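PDB 6NPS: AxyAgu115A, which is an alpha-glucuronidase of glycoside hydrolase family 115 that probably removes glucuronic acid side groups from arabinoglucuronoxylan. Local coordinates for residues E523-D528 with M584-G589; K604-V609 with P653-V658; A438-V443 with F833-H838; R348-Y353 with E373-V378. The protein carries 3 engineered substitutions. One frame throughout, in Å; residues are numbered along the deposited sequence.

Interaction 1 of 4, residues E523-D528 with M584-G589; sequences EAMNVD and MWLLNG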
loop_
_atom_site.group_PDB
_atom_site.type_symbol
_atom_site.label_atom_id
_atom_site.label_comp_id
_atom_site.label_asym_id
_atom_site.label_seq_id
_atom_site.Cartn_x
_atom_site.Cartn_y
_atom_site.Cartn_z
ATOM N N GLU A 523 19.032 -10.042 2.135
ATOM C CA GLU A 523 17.876 -10.545 1.404
ATOM C C GLU A 523 16.574 -10.121 2.072
ATOM O O GLU A 523 15.538 -9.993 1.406
ATOM C CB GLU A 523 17.950 -12.089 1.309
ATOM C CG GLU A 523 19.120 -12.616 0.481
ATOM C CD GLU A 523 20.410 -12.922 1.307
ATOM O OE1 GLU A 523 20.645 -12.245 2.374
ATOM O OE2 GLU A 523 21.185 -13.841 0.858
ATOM N N ALA A 524 16.603 -9.927 3.386
ATOM C CA ALA A 524 15.434 -9.516 4.146
ATOM C C ALA A 524 15.257 -7.994 4.199
ATOM O O ALA A 524 14.286 -7.526 4.779
ATOM C CB ALA A 524 15.537 -10.042 5.592
ATOM N N MET A 525 16.232 -7.227 3.751
ATOM C CA MET A 525 16.083 -5.771 3.768
ATOM C C MET A 525 15.087 -5.367 2.683
ATOM O O MET A 525 14.967 -6.018 1.638
ATOM C CB MET A 525 17.453 -5.121 3.575
ATOM C CG MET A 525 17.540 -3.576 3.797
ATOM S SD MET A 525 16.637 -2.863 5.198
ATOM C CE MET A 525 16.881 -1.132 4.828
ATOM N N ASN A 526 14.260 -4.367 2.982
ATOM C CA ASN A 526 13.209 -4.018 2.052
ATOM C C ASN A 526 12.683 -2.639 2.411
ATOM O O ASN A 526 13.191 -1.972 3.308
ATOM C CB ASN A 526 12.063 -5.033 2.074
ATOM C CG ASN A 526 11.395 -5.176 0.709
ATOM O OD1 ASN A 526 10.805 -4.217 0.179
ATOM N ND2 ASN A 526 11.535 -6.361 0.098
ATOM N N VAL A 527 11.651 -2.222 1.696
ATOM C CA VAL A 527 11.116 -0.896 1.935
ATOM C C VAL A 527 10.278 -0.895 3.210
ATOM O O VAL A 527 9.613 -1.885 3.541
ATOM C CB VAL A 527 10.309 -0.460 0.697
ATOM C CG1 VAL A 527 9.041 -1.269 0.602
ATOM C CG2 VAL A 527 10.020 1.007 0.781
ATOM N N ASP A 528 10.372 0.188 3.989
ATOM C CA ASP A 528 9.570 0.354 5.193
ATOM C C ASP A 528 9.938 -0.625 6.308
ATOM O O ASP A 528 9.167 -0.808 7.248
ATOM C CB ASP A 528 8.067 0.246 4.884
ATOM C CG ASP A 528 7.571 1.388 3.975
ATOM O OD1 ASP A 528 8.129 2.504 4.048
ATOM O OD2 ASP A 528 6.621 1.160 3.187
ATOM N N MET A 584 19.882 1.652 -0.923
ATOM C CA MET A 584 18.875 1.553 -1.968
ATOM C C MET A 584 17.487 1.457 -1.371
ATOM O O MET A 584 16.565 2.151 -1.806
ATOM C CB MET A 584 19.139 0.329 -2.842
ATOM C CG MET A 584 18.076 0.139 -3.933
ATOM S SD MET A 584 18.461 -1.363 -4.909
ATOM C CE MET A 584 18.011 -2.635 -3.744
ATOM N N TRP A 585 17.317 0.570 -0.395
ATOM C CA TRP A 585 16.002 0.362 0.202
ATOM C C TRP A 585 15.567 1.532 1.074
ATOM O O TRP A 585 14.376 1.829 1.156
ATOM C CB TRP A 585 16.007 -0.920 1.020
ATOM C CG TRP A 585 15.961 -2.166 0.148
ATOM C CD1 TRP A 585 16.916 -3.136 0.057
ATOM C CD2 TRP A 585 14.887 -2.564 -0.706
ATOM N NE1 TRP A 585 16.499 -4.125 -0.805
ATOM C CE2 TRP A 585 15.260 -3.797 -1.294
ATOM C CE3 TRP A 585 13.636 -1.990 -1.030
ATOM C CZ2 TRP A 585 14.436 -4.488 -2.193
ATOM C CZ3 TRP A 585 12.817 -2.667 -1.927
ATOM C CH2 TRP A 585 13.217 -3.917 -2.495
ATOM N N LEU A 586 16.500 2.123 1.822
ATOM C CA LEU A 586 16.190 3.281 2.640
ATOM C C LEU A 586 15.753 4.461 1.771
ATOM O O LEU A 586 14.774 5.138 2.100
ATOM C CB LEU A 586 17.399 3.656 3.492
ATOM C CG LEU A 586 17.754 2.624 4.564
ATOM C CD1 LEU A 586 19.114 2.988 5.132
ATOM C CD2 LEU A 586 16.737 2.613 5.629
ATOM N N LEU A 587 16.460 4.713 0.661
ATOM C CA LEU A 587 16.011 5.730 -0.303
ATOM C C LEU A 587 14.661 5.388 -0.912
ATOM O O LEU A 587 13.856 6.285 -1.211
ATOM C CB LEU A 587 17.067 5.906 -1.418
ATOM C CG LEU A 587 18.384 6.522 -0.971
ATOM C CD1 LEU A 587 19.380 6.362 -2.078
ATOM C CD2 LEU A 587 18.240 8.097 -0.624
ATOM N N ASN A 588 14.416 4.100 -1.200
ATOM C CA ASN A 588 13.119 3.700 -1.727
ATOM C C ASN A 588 12.007 4.023 -0.726
ATOM O O ASN A 588 10.896 4.421 -1.120
ATOM C CB ASN A 588 13.157 2.186 -2.077
ATOM C CG ASN A 588 11.897 1.682 -2.774
ATOM O OD1 ASN A 588 11.570 0.493 -2.660
ATOM N ND2 ASN A 588 11.219 2.541 -3.535
ATOM N N GLY A 589 12.275 3.825 0.564
ATOM C CA GLY A 589 11.311 4.232 1.580
ATOM C C GLY A 589 11.026 5.732 1.562
ATOM O O GLY A 589 9.872 6.145 1.641
HETATM O O HOH W 1 16.903 -7.018 -0.175
HETATM O O HOH W 2 7.595 4.523 2.527
#

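Interaction 2 of 4, residues K604-V609 with P653-V658; sequences KLAEQV and PVLSYV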
loop_
_atom_site.group_PDB
_atom_site.type_symbol
_atom_site.label_atom_id
_atom_site.label_comp_id
_atom_site.label_asym_id
_atom_site.label_seq_id
_atom_site.Cartn_x
_atom_site.Cartn_y
_atom_site.Cartn_z
ATOM N N LYS A 604 13.484 12.729 -7.771
ATOM C CA LYS A 604 14.928 12.611 -7.613
ATOM C C LYS A 604 15.311 11.421 -6.740
ATOM O O LYS A 604 16.349 10.797 -6.968
ATOM C CB LYS A 604 15.485 13.904 -7.011
ATOM C CG LYS A 604 16.621 14.476 -7.837
ATOM C CD LYS A 604 16.113 15.060 -9.160
ATOM C CE LYS A 604 15.380 16.384 -8.937
ATOM N NZ LYS A 604 14.539 16.838 -10.096
ATOM N N LEU A 605 14.501 11.100 -5.730
ATOM C CA LEU A 605 14.815 9.945 -4.901
ATOM C C LEU A 605 14.691 8.658 -5.710
ATOM O O LEU A 605 15.500 7.731 -5.546
ATOM C CB LEU A 605 13.892 9.924 -3.671
ATOM C CG LEU A 605 14.156 10.998 -2.625
ATOM C CD1 LEU A 605 13.004 11.086 -1.594
ATOM C CD2 LEU A 605 15.477 10.713 -1.922
ATOM N N ALA A 606 13.725 8.600 -6.636
ATOM C CA ALA A 606 13.587 7.397 -7.462
ATOM C C ALA A 606 14.834 7.169 -8.312
ATOM O O ALA A 606 15.289 6.021 -8.482
ATOM C CB ALA A 606 12.356 7.510 -8.368
ATOM N N GLU A 607 15.366 8.242 -8.899
ATOM C CA GLU A 607 16.589 8.124 -9.684
ATOM C C GLU A 607 17.752 7.658 -8.815
ATOM O O GLU A 607 18.595 6.883 -9.281
ATOM C CB GLU A 607 16.919 9.457 -10.362
ATOM C CG GLU A 607 15.821 9.917 -11.318
ATOM C CD GLU A 607 15.560 8.959 -12.491
ATOM O OE1 GLU A 607 14.393 8.860 -12.922
ATOM O OE2 GLU A 607 16.509 8.314 -12.993
ATOM N N GLN A 608 17.792 8.076 -7.549
ATOM C CA GLN A 608 18.849 7.601 -6.651
ATOM C C GLN A 608 18.697 6.106 -6.347
ATOM O O GLN A 608 19.699 5.386 -6.257
ATOM C CB GLN A 608 18.858 8.445 -5.374
ATOM C CG GLN A 608 19.407 9.838 -5.668
ATOM C CD GLN A 608 19.283 10.780 -4.493
ATOM O OE1 GLN A 608 18.506 10.548 -3.576
ATOM N NE2 GLN A 608 20.057 11.866 -4.522
ATOM N N VAL A 609 17.458 5.617 -6.210
ATOM C CA VAL A 609 17.241 4.187 -5.999
ATOM C C VAL A 609 17.744 3.402 -7.196
ATOM O O VAL A 609 18.480 2.417 -7.054
ATOM C CB VAL A 609 15.754 3.915 -5.710
ATOM C CG1 VAL A 609 15.486 2.373 -5.655
ATOM C CG2 VAL A 609 15.314 4.601 -4.402
ATOM N N PRO A 653 13.080 -2.968 -5.963
ATOM C CA PRO A 653 12.308 -1.795 -5.494
ATOM C C PRO A 653 11.388 -1.289 -6.585
ATOM O O PRO A 653 11.746 -1.273 -7.767
ATOM C CB PRO A 653 13.389 -0.749 -5.175
ATOM C CG PRO A 653 14.658 -1.536 -5.021
ATOM C CD PRO A 653 14.543 -2.768 -5.859
ATOM N N VAL A 654 10.185 -0.890 -6.190
ATOM C CA VAL A 654 9.255 -0.259 -7.109
ATOM C C VAL A 654 9.417 1.255 -6.943
ATOM O O VAL A 654 9.378 1.766 -5.815
ATOM C CB VAL A 654 7.810 -0.689 -6.821
ATOM C CG1 VAL A 654 6.823 0.087 -7.746
ATOM C CG2 VAL A 654 7.643 -2.209 -7.016
ATOM N N LEU A 655 9.625 1.969 -8.042
ATOM C CA LEU A 655 9.879 3.412 -7.958
ATOM C C LEU A 655 8.561 4.152 -8.085
ATOM O O LEU A 655 7.738 3.809 -8.939
ATOM C CB LEU A 655 10.791 3.887 -9.087
ATOM C CG LEU A 655 12.079 3.090 -9.265
ATOM C CD1 LEU A 655 12.821 3.660 -10.442
ATOM C CD2 LEU A 655 12.889 3.213 -7.999
ATOM N N SER A 656 8.380 5.201 -7.281
ATOM C CA SER A 656 7.172 6.012 -7.371
ATOM C C SER A 656 7.561 7.345 -7.982
ATOM O O SER A 656 8.551 7.943 -7.554
ATOM C CB SER A 656 6.559 6.248 -5.997
ATOM O OG SER A 656 6.085 5.040 -5.414
ATOM N N TYR A 657 6.808 7.802 -8.973
ATOM C CA TYR A 657 7.017 9.122 -9.546
ATOM C C TYR A 657 5.767 9.973 -9.385
ATOM O O TYR A 657 4.647 9.479 -9.461
ATOM C CB TYR A 657 7.384 9.067 -11.028
ATOM C CG TYR A 657 8.795 8.606 -11.263
ATOM C CD1 TYR A 657 9.083 7.230 -11.353
ATOM C CD2 TYR A 657 9.831 9.504 -11.412
ATOM C CE1 TYR A 657 10.364 6.774 -11.592
ATOM C CE2 TYR A 657 11.146 9.056 -11.647
ATOM C CZ TYR A 657 11.391 7.681 -11.740
ATOM O OH TYR A 657 12.644 7.188 -11.974
ATOM N N VAL A 658 5.967 11.269 -9.205
ATOM C CA VAL A 658 4.872 12.191 -8.894
ATOM C C VAL A 658 4.587 13.036 -10.119
ATOM O O VAL A 658 5.506 13.358 -10.882
ATOM C CB VAL A 658 5.299 13.029 -7.671
ATOM C CG1 VAL A 658 4.551 14.295 -7.547
ATOM C CG2 VAL A 658 5.173 12.148 -6.395
#

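Interaction 3 of 4, residues A438-V443 with F833-H838; sequences AYDFGV and FPTDTH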
loop_
_atom_site.group_PDB
_atom_site.type_symbol
_atom_site.label_atom_id
_atom_site.label_comp_id
_atom_site.label_asym_id
_atom_site.label_seq_id
_atom_site.Cartn_x
_atom_site.Cartn_y
_atom_site.Cartn_z
ATOM N N ALA A 438 28.133 -20.777 25.100
ATOM C CA ALA A 438 28.157 -22.223 24.854
ATOM C C ALA A 438 29.329 -22.878 25.575
ATOM O O ALA A 438 29.178 -23.932 26.214
ATOM C CB ALA A 438 28.241 -22.478 23.359
ATOM N N TYR A 439 30.500 -22.227 25.554
ATOM C CA TYR A 439 31.642 -22.745 26.308
ATOM C C TYR A 439 31.374 -22.736 27.806
ATOM O O TYR A 439 31.712 -23.689 28.514
ATOM C CB TYR A 439 32.880 -21.912 25.979
ATOM C CG TYR A 439 34.179 -22.500 26.450
ATOM C CD1 TYR A 439 34.605 -22.326 27.762
ATOM C CD2 TYR A 439 34.991 -23.221 25.581
ATOM C CE1 TYR A 439 35.834 -22.859 28.203
ATOM C CE2 TYR A 439 36.193 -23.747 26.005
ATOM C CZ TYR A 439 36.607 -23.564 27.317
ATOM O OH TYR A 439 37.807 -24.080 27.732
ATOM N N ASP A 440 30.792 -21.646 28.311
ATOM C CA ASP A 440 30.451 -21.544 29.726
ATOM C C ASP A 440 29.494 -22.647 30.166
ATOM O O ASP A 440 29.516 -23.068 31.326
ATOM C CB ASP A 440 29.820 -20.178 30.021
ATOM C CG ASP A 440 30.803 -18.976 29.800
ATOM O OD1 ASP A 440 32.052 -19.183 29.758
ATOM O OD2 ASP A 440 30.298 -17.807 29.675
ATOM N N PHE A 441 28.602 -23.080 29.293
ATOM C CA PHE A 441 27.712 -24.178 29.644
ATOM C C PHE A 441 28.345 -25.552 29.380
ATOM O O PHE A 441 27.636 -26.563 29.417
ATOM C CB PHE A 441 26.399 -24.077 28.867
ATOM C CG PHE A 441 25.375 -23.127 29.479
ATOM C CD1 PHE A 441 25.535 -21.757 29.353
ATOM C CD2 PHE A 441 24.251 -23.625 30.152
ATOM C CE1 PHE A 441 24.595 -20.874 29.878
ATOM C CE2 PHE A 441 23.307 -22.774 30.681
ATOM C CZ PHE A 441 23.475 -21.384 30.536
ATOM N N GLY A 442 29.632 -25.604 29.060
ATOM C CA GLY A 442 30.308 -26.874 28.914
ATOM C C GLY A 442 30.250 -27.470 27.526
ATOM O O GLY A 442 30.391 -28.685 27.391
ATOM N N VAL A 443 30.072 -26.663 26.488
ATOM C CA VAL A 443 30.109 -27.143 25.104
ATOM C C VAL A 443 31.520 -26.904 24.596
ATOM O O VAL A 443 31.838 -25.819 24.097
ATOM C CB VAL A 443 29.089 -26.440 24.211
ATOM C CG1 VAL A 443 29.165 -27.040 22.758
ATOM C CG2 VAL A 443 27.682 -26.636 24.772
ATOM N N PHE A 833 26.824 -11.712 34.226
ATOM C CA PHE A 833 27.910 -12.700 34.225
ATOM C C PHE A 833 28.179 -13.145 35.657
ATOM O O PHE A 833 28.181 -12.304 36.568
ATOM C CB PHE A 833 29.215 -12.125 33.635
ATOM C CG PHE A 833 29.163 -11.911 32.162
ATOM C CD1 PHE A 833 29.751 -12.825 31.281
ATOM C CD2 PHE A 833 28.524 -10.793 31.635
ATOM C CE1 PHE A 833 29.677 -12.627 29.898
ATOM C CE2 PHE A 833 28.456 -10.593 30.270
ATOM C CZ PHE A 833 29.027 -11.501 29.400
ATOM N N PRO A 834 28.480 -14.435 35.892
ATOM C CA PRO A 834 28.608 -15.551 34.934
ATOM C C PRO A 834 27.284 -15.878 34.214
ATOM O O PRO A 834 26.217 -15.640 34.771
ATOM C CB PRO A 834 29.045 -16.744 35.828
ATOM C CG PRO A 834 29.653 -16.119 37.009
ATOM C CD PRO A 834 28.879 -14.839 37.258
ATOM N N THR A 835 27.363 -16.424 33.000
ATOM C CA THR A 835 26.194 -16.579 32.131
ATOM C C THR A 835 25.400 -17.859 32.361
ATOM O O THR A 835 24.305 -17.967 31.813
ATOM C CB THR A 835 26.587 -16.595 30.650
ATOM O OG1 THR A 835 27.398 -17.755 30.389
ATOM C CG2 THR A 835 27.340 -15.379 30.280
ATOM N N ASP A 836 25.925 -18.837 33.091
ATOM C CA ASP A 836 25.291 -20.140 33.217
ATOM C C ASP A 836 24.529 -20.324 34.519
ATOM O O ASP A 836 23.948 -21.397 34.731
ATOM C CB ASP A 836 26.332 -21.254 33.078
ATOM C CG ASP A 836 27.483 -21.132 34.088
ATOM O OD1 ASP A 836 27.955 -20.003 34.368
ATOM O OD2 ASP A 836 27.939 -22.185 34.582
ATOM N N THR A 837 24.519 -19.325 35.403
ATOM C CA THR A 837 23.792 -19.450 36.658
ATOM C C THR A 837 22.333 -19.082 36.456
ATOM O O THR A 837 22.023 -18.088 35.798
ATOM C CB THR A 837 24.364 -18.517 37.729
ATOM O OG1 THR A 837 25.792 -18.648 37.782
ATOM C CG2 THR A 837 23.724 -18.805 39.091
ATOM N N HIS A 838 21.446 -19.854 37.084
ATOM C CA HIS A 838 20.050 -19.465 37.262
ATOM C C HIS A 838 19.972 -18.717 38.593
ATOM O O HIS A 838 20.030 -19.325 39.669
ATOM C CB HIS A 838 19.137 -20.690 37.219
ATOM C CG HIS A 838 19.156 -21.408 35.896
ATOM N ND1 HIS A 838 18.102 -21.366 35.002
ATOM C CD2 HIS A 838 20.111 -22.172 35.308
ATOM C CE1 HIS A 838 18.405 -22.075 33.927
ATOM N NE2 HIS A 838 19.618 -22.577 34.089
HETATM O O HOH W 3 30.227 -16.984 32.257
#

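Interaction 4 of 4, residues R348-Y353 with E373-V378; sequences RMLALY and EELEDV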
loop_
_atom_site.group_PDB
_atom_site.type_symbol
_atom_site.label_atom_id
_atom_site.label_comp_id
_atom_site.label_asym_id
_atom_site.label_seq_id
_atom_site.Cartn_x
_atom_site.Cartn_y
_atom_site.Cartn_z
ATOM N N ARG A 348 32.549 -40.344 17.504
ATOM C CA ARG A 348 31.233 -40.348 16.901
ATOM C C ARG A 348 30.467 -39.139 17.411
ATOM O O ARG A 348 30.772 -38.595 18.485
ATOM C CB ARG A 348 30.456 -41.628 17.215
ATOM C CG ARG A 348 31.072 -42.914 16.670
ATOM C CD ARG A 348 30.645 -44.126 17.517
ATOM N NE ARG A 348 31.296 -44.113 18.830
ATOM C CZ ARG A 348 30.762 -44.608 19.946
ATOM N NH1 ARG A 348 29.564 -45.189 19.927
ATOM N NH2 ARG A 348 31.434 -44.542 21.085
ATOM N N MET A 349 29.471 -38.724 16.618
ATOM C CA MET A 349 28.707 -37.516 16.908
ATOM C C MET A 349 27.244 -37.748 16.542
ATOM O O MET A 349 26.936 -38.307 15.482
ATOM C CB MET A 349 29.261 -36.311 16.132
ATOM C CG MET A 349 28.516 -34.966 16.373
ATOM S SD MET A 349 27.285 -34.650 15.044
ATOM C CE MET A 349 28.382 -34.185 13.690
ATOM N N LEU A 350 26.348 -37.293 17.416
ATOM C CA LEU A 350 24.916 -37.310 17.158
ATOM C C LEU A 350 24.436 -35.866 17.149
ATOM O O LEU A 350 24.656 -35.130 18.115
ATOM C CB LEU A 350 24.179 -38.142 18.203
ATOM C CG LEU A 350 22.668 -37.960 18.067
ATOM C CD1 LEU A 350 22.178 -38.653 16.780
ATOM C CD2 LEU A 350 21.978 -38.537 19.296
ATOM N N ALA A 351 23.838 -35.443 16.045
ATOM C CA ALA A 351 23.380 -34.071 15.916
ATOM C C ALA A 351 22.010 -33.931 16.565
ATOM O O ALA A 351 21.074 -34.643 16.194
ATOM C CB ALA A 351 23.324 -33.678 14.445
ATOM N N LEU A 352 21.882 -33.034 17.542
ATOM C CA LEU A 352 20.554 -32.643 18.022
ATOM C C LEU A 352 20.036 -31.446 17.219
ATOM O O LEU A 352 19.714 -30.396 17.760
ATOM C CB LEU A 352 20.599 -32.334 19.511
ATOM C CG LEU A 352 21.261 -33.443 20.304
ATOM C CD1 LEU A 352 21.185 -33.140 21.785
ATOM C CD2 LEU A 352 20.643 -34.801 19.982
ATOM N N TYR A 353 19.975 -31.626 15.892
ATOM C CA TYR A 353 19.670 -30.542 14.953
ATOM C C TYR A 353 18.171 -30.470 14.684
ATOM O O TYR A 353 17.553 -31.486 14.359
ATOM C CB TYR A 353 20.425 -30.724 13.625
ATOM C CG TYR A 353 20.238 -29.595 12.604
ATOM C CD1 TYR A 353 20.676 -28.286 12.881
ATOM C CD2 TYR A 353 19.612 -29.827 11.380
ATOM C CE1 TYR A 353 20.504 -27.261 11.965
ATOM C CE2 TYR A 353 19.440 -28.814 10.440
ATOM C CZ TYR A 353 19.887 -27.516 10.743
ATOM O OH TYR A 353 19.721 -26.477 9.840
ATOM N N GLU A 373 22.546 -45.565 26.874
ATOM C CA GLU A 373 23.883 -46.146 26.959
ATOM C C GLU A 373 24.512 -46.327 25.579
ATOM O O GLU A 373 25.725 -46.520 25.474
ATOM C CB GLU A 373 23.870 -47.435 27.762
ATOM C CG GLU A 373 23.029 -47.392 29.067
ATOM C CD GLU A 373 21.512 -47.341 28.853
ATOM O OE1 GLU A 373 20.812 -46.471 29.435
ATOM O OE2 GLU A 373 21.021 -48.223 28.117
ATOM N N GLU A 374 23.742 -46.110 24.548
ATOM C CA GLU A 374 24.274 -46.175 23.246
ATOM C C GLU A 374 24.980 -44.852 22.890
ATOM O O GLU A 374 25.804 -44.813 22.027
ATOM C CB GLU A 374 23.176 -46.559 22.296
ATOM C CG GLU A 374 22.870 -48.052 22.383
ATOM C CD GLU A 374 24.052 -48.879 21.899
ATOM O OE1 GLU A 374 24.878 -48.296 21.219
ATOM O OE2 GLU A 374 24.195 -50.070 22.185
ATOM N N LEU A 375 24.645 -43.785 23.597
ATOM C CA LEU A 375 25.267 -42.475 23.434
ATOM C C LEU A 375 26.482 -42.263 24.332
ATOM O O LEU A 375 27.106 -41.195 24.270
ATOM C CB LEU A 375 24.240 -41.387 23.687
ATOM C CG LEU A 375 23.092 -41.542 22.693
ATOM C CD1 LEU A 375 22.014 -40.540 23.051
ATOM C CD2 LEU A 375 23.596 -41.314 21.248
ATOM N N GLU A 376 26.868 -43.259 25.119
ATOM C CA GLU A 376 28.067 -43.106 25.925
ATOM C C GLU A 376 29.291 -42.980 25.016
ATOM O O GLU A 376 29.457 -43.754 24.058
ATOM C CB GLU A 376 28.207 -44.268 26.910
ATOM C CG GLU A 376 29.054 -43.894 28.121
ATOM C CD GLU A 376 28.887 -42.421 28.497
ATOM O OE1 GLU A 376 29.816 -41.627 28.213
ATOM O OE2 GLU A 376 27.845 -42.056 29.091
ATOM N N ASP A 377 30.121 -41.972 25.298
ATOM C CA ASP A 377 31.325 -41.600 24.568
ATOM C C ASP A 377 31.001 -40.879 23.270
ATOM O O ASP A 377 31.941 -40.477 22.583
ATOM C CB ASP A 377 32.241 -42.796 24.256
ATOM C CG ASP A 377 32.390 -43.745 25.446
ATOM O OD1 ASP A 377 32.095 -44.960 25.300
ATOM O OD2 ASP A 377 32.802 -43.261 26.530
ATOM N N VAL A 378 29.728 -40.694 22.911
ATOM C CA VAL A 378 29.363 -39.971 21.697
ATOM C C VAL A 378 29.332 -38.466 21.968
ATOM O O VAL A 378 28.796 -38.008 22.995
ATOM C CB VAL A 378 28.006 -40.467 21.161
ATOM C CG1 VAL A 378 27.556 -39.610 19.958
ATOM C CG2 VAL A 378 28.100 -41.931 20.769
HETATM O O HOH W 4 33.256 -39.816 20.265
HETATM O O HOH W 5 28.318 -45.748 22.306
#

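Interaction 1 of 4, residues E523-D528 with M584-G589
The loop between helices 500-519 and 537-558, in the helical part of the chain that follows the barrel strands, runs over helix 564-596, and the indole of W585 lies beneath it. With CG beside its own backbone N (chi1 -75°), W585 turns one ring face to the loop backbone. N526 CA makes a CH-pi contact there, 3.8 Å from the centroid of the five-membered ring. M525 O hangs over the same face, 3.4 Å from W585 NE1 but at too poor an angle for a hydrogen bond; a water donates to this carbonyl and weakly accepts from NE1. M584 CE lies over the opposite face, toward the rim. The N526 amide, inclined 33° to the indole, brings OD1 to 3.3 Å from W585 CZ3. Its orientation is fixed by V527 N, which donates to a lone pair of N526 OD1 over 2.6 Å. M525, bent at chi2 (41°), slides past the indole with CG 3.8 Å from W585 CD1, then touches L586 with its CE. V527 CG2 rests 3.6 Å from G589 CA. D528 sends OD2 to a salt bridge with K592, while a second water donates both to G589 O and, at 2.6 Å, to D528 OD1.

Interaction 2 of 4, residues K604-V609 with P653-V658
The methyl group of A606 sits at the centre of this contact and meets two side chains of the 653-658 segment. Its CB lies 4.0 Å from L655 CB and over one face of the Y657 ring, 3.9 Å from the centroid in a CH-pi contact. The methyl is displaced toward the hydroxyl-bearing end of the ring, so that A606 CB comes to 3.5 Å from Y657 CZ. One turn on, V609 has CG1 anti to its backbone N, and this branch does the touching: V609 CG1 lies 3.6 Å from L655 CD2 and also meets the ring carbon CB of P653, at 3.8 Å. L655 CD2 also touches the carbonyl O of A606. The short strand 655-657 runs almost antiparallel to the helical segment 604-609, at 157° and with the axes 7.8 Å apart. Its L655 and Y657 pair with an antiparallel strand of the second subunit, so the sheet continues across the dimer interface, where Y657 also meets Y657 of that subunit. At the outer edge Y657 OH donates to E607 OE1 over 2.6 Å. OE1 lies in the plane of the phenol ring, whereas the hydroxyl approaches from above the carboxylate, 56° out of its plane. An alanine at Y657 would remove both the ring face that A606 CB packs on and the hydroxyl donor to E607, and would probably weaken the hold of helix on strand and the ring contact at the interface. E607, bent at chi2, places OE2 in a salt bridge with K610, whose NZ also hydrogen-bonds weakly to Y657 OH.

Interaction 3 of 4, residues A438-V443 with F833-H838
F833 closes strand 828-833 of the C-terminal domain and touches W432 of helix 428-440 with its side chain; a cis peptide bond precedes P834, after which T835 reaches the end of that helix. T835 carries the hydrogen bond of the contact. Its OG1 occupies the crowded position between backbone N and carbonyl carbon (chi1 64°), from which T835 OG1 donates over 3.0 Å to D440 OD2, which receives it on its anti lone pair, away from OD1. A water doubles the link, accepting from T835 N at 3.0 Å and donating weakly to D440 OD2 at 2.7 Å. The other carboxylate oxygen, D440 OD1, is held by T476, so both oxygens of the carboxylate have partners. T835 O lies 3.5 Å from F441 CE1, its C=O bond not aimed at the ring. D836 follows and covers one face of that ring: its CB stands 3.8 Å from the F441 centroid, only 14° off the ring normal, in a CH-pi contact. The D836 carboxylate, turned 71° from the ring plane, makes a long, weak ion pair with R399. D836 OD1 is 5.7 Å from D440 OD2, and the two like charges may modestly raise each other's proton affinity. What receives the loop is a helix C-terminus: V443 N bonds to A438 O and G442 N to Y439 O, each over 2.9 Å, with G442 at positive phi as the C-prime residue of a Schellman motif, and the C-terminal domain docks on the TIM-barrel domain of the GH115 family at this capped helix end.

Interaction 4 of 4, residues R348-Y353 with E373-V378
V378 meets strand 348-351 with both methyl branches. V378 CG2 lies over one face of the guanidinium, 3.7 Å from R348 NH1, while V378 CG1, anti to its backbone N, comes to 3.6 Å from L350 N. L350 CD2 meets L375 CD2 at 3.8 Å. The R348 chain, bent at chi3 (-72°), brings its head group to the backbone of the opposing loop, where a water in the guanidinium plane accepts from NH1 at 2.7 Å and donates to the carbonyls of E374 and E376. R348 NH2 and D377 OD1, 4.3 Å apart, are too distant for a salt bridge. Segment 373-378 leads into strand 379-383, the parallel neighbour of strand 348-351 in the eight-stranded TIM barrel, and R348 and L350 both bond to I379 through their backbones. A type II beta turn from L375 to V378 precedes that strand, closed by V378 N to L375 O over 3.0 Å. A leucine at R348 would lose the NH1 hydrogen bond to the bridging water and would probably leave the turn carbonyls less firmly tied to the strand. Further out, N332 accepts from R348 NH1 and donates to E374 OE1, and V346 O receives R348 NE.

In the fold
From the N terminus, interaction 4 comes first: it closes a short connection, with helix 356-361 in it, between the neighbouring strands 348-351 and 379-383 of the TIM barrel. Interaction 3 opens next, at the end of helix 428-440, and closes only at 833-838, joining the barrel side to the C-terminal domain some 390 residues later. Nested within that long excursion, and in series with each other, are interaction 1, which ties a loop to helix 564-596, and interaction 2, which ties helix 601-629 to the interface strand 655-657. These two touch directly, N588 ND2 lying 3.0 Å from V654 O in a probable hydrogen bond. Interactions 3 and 4, with centres about 21 Å apart, do not touch.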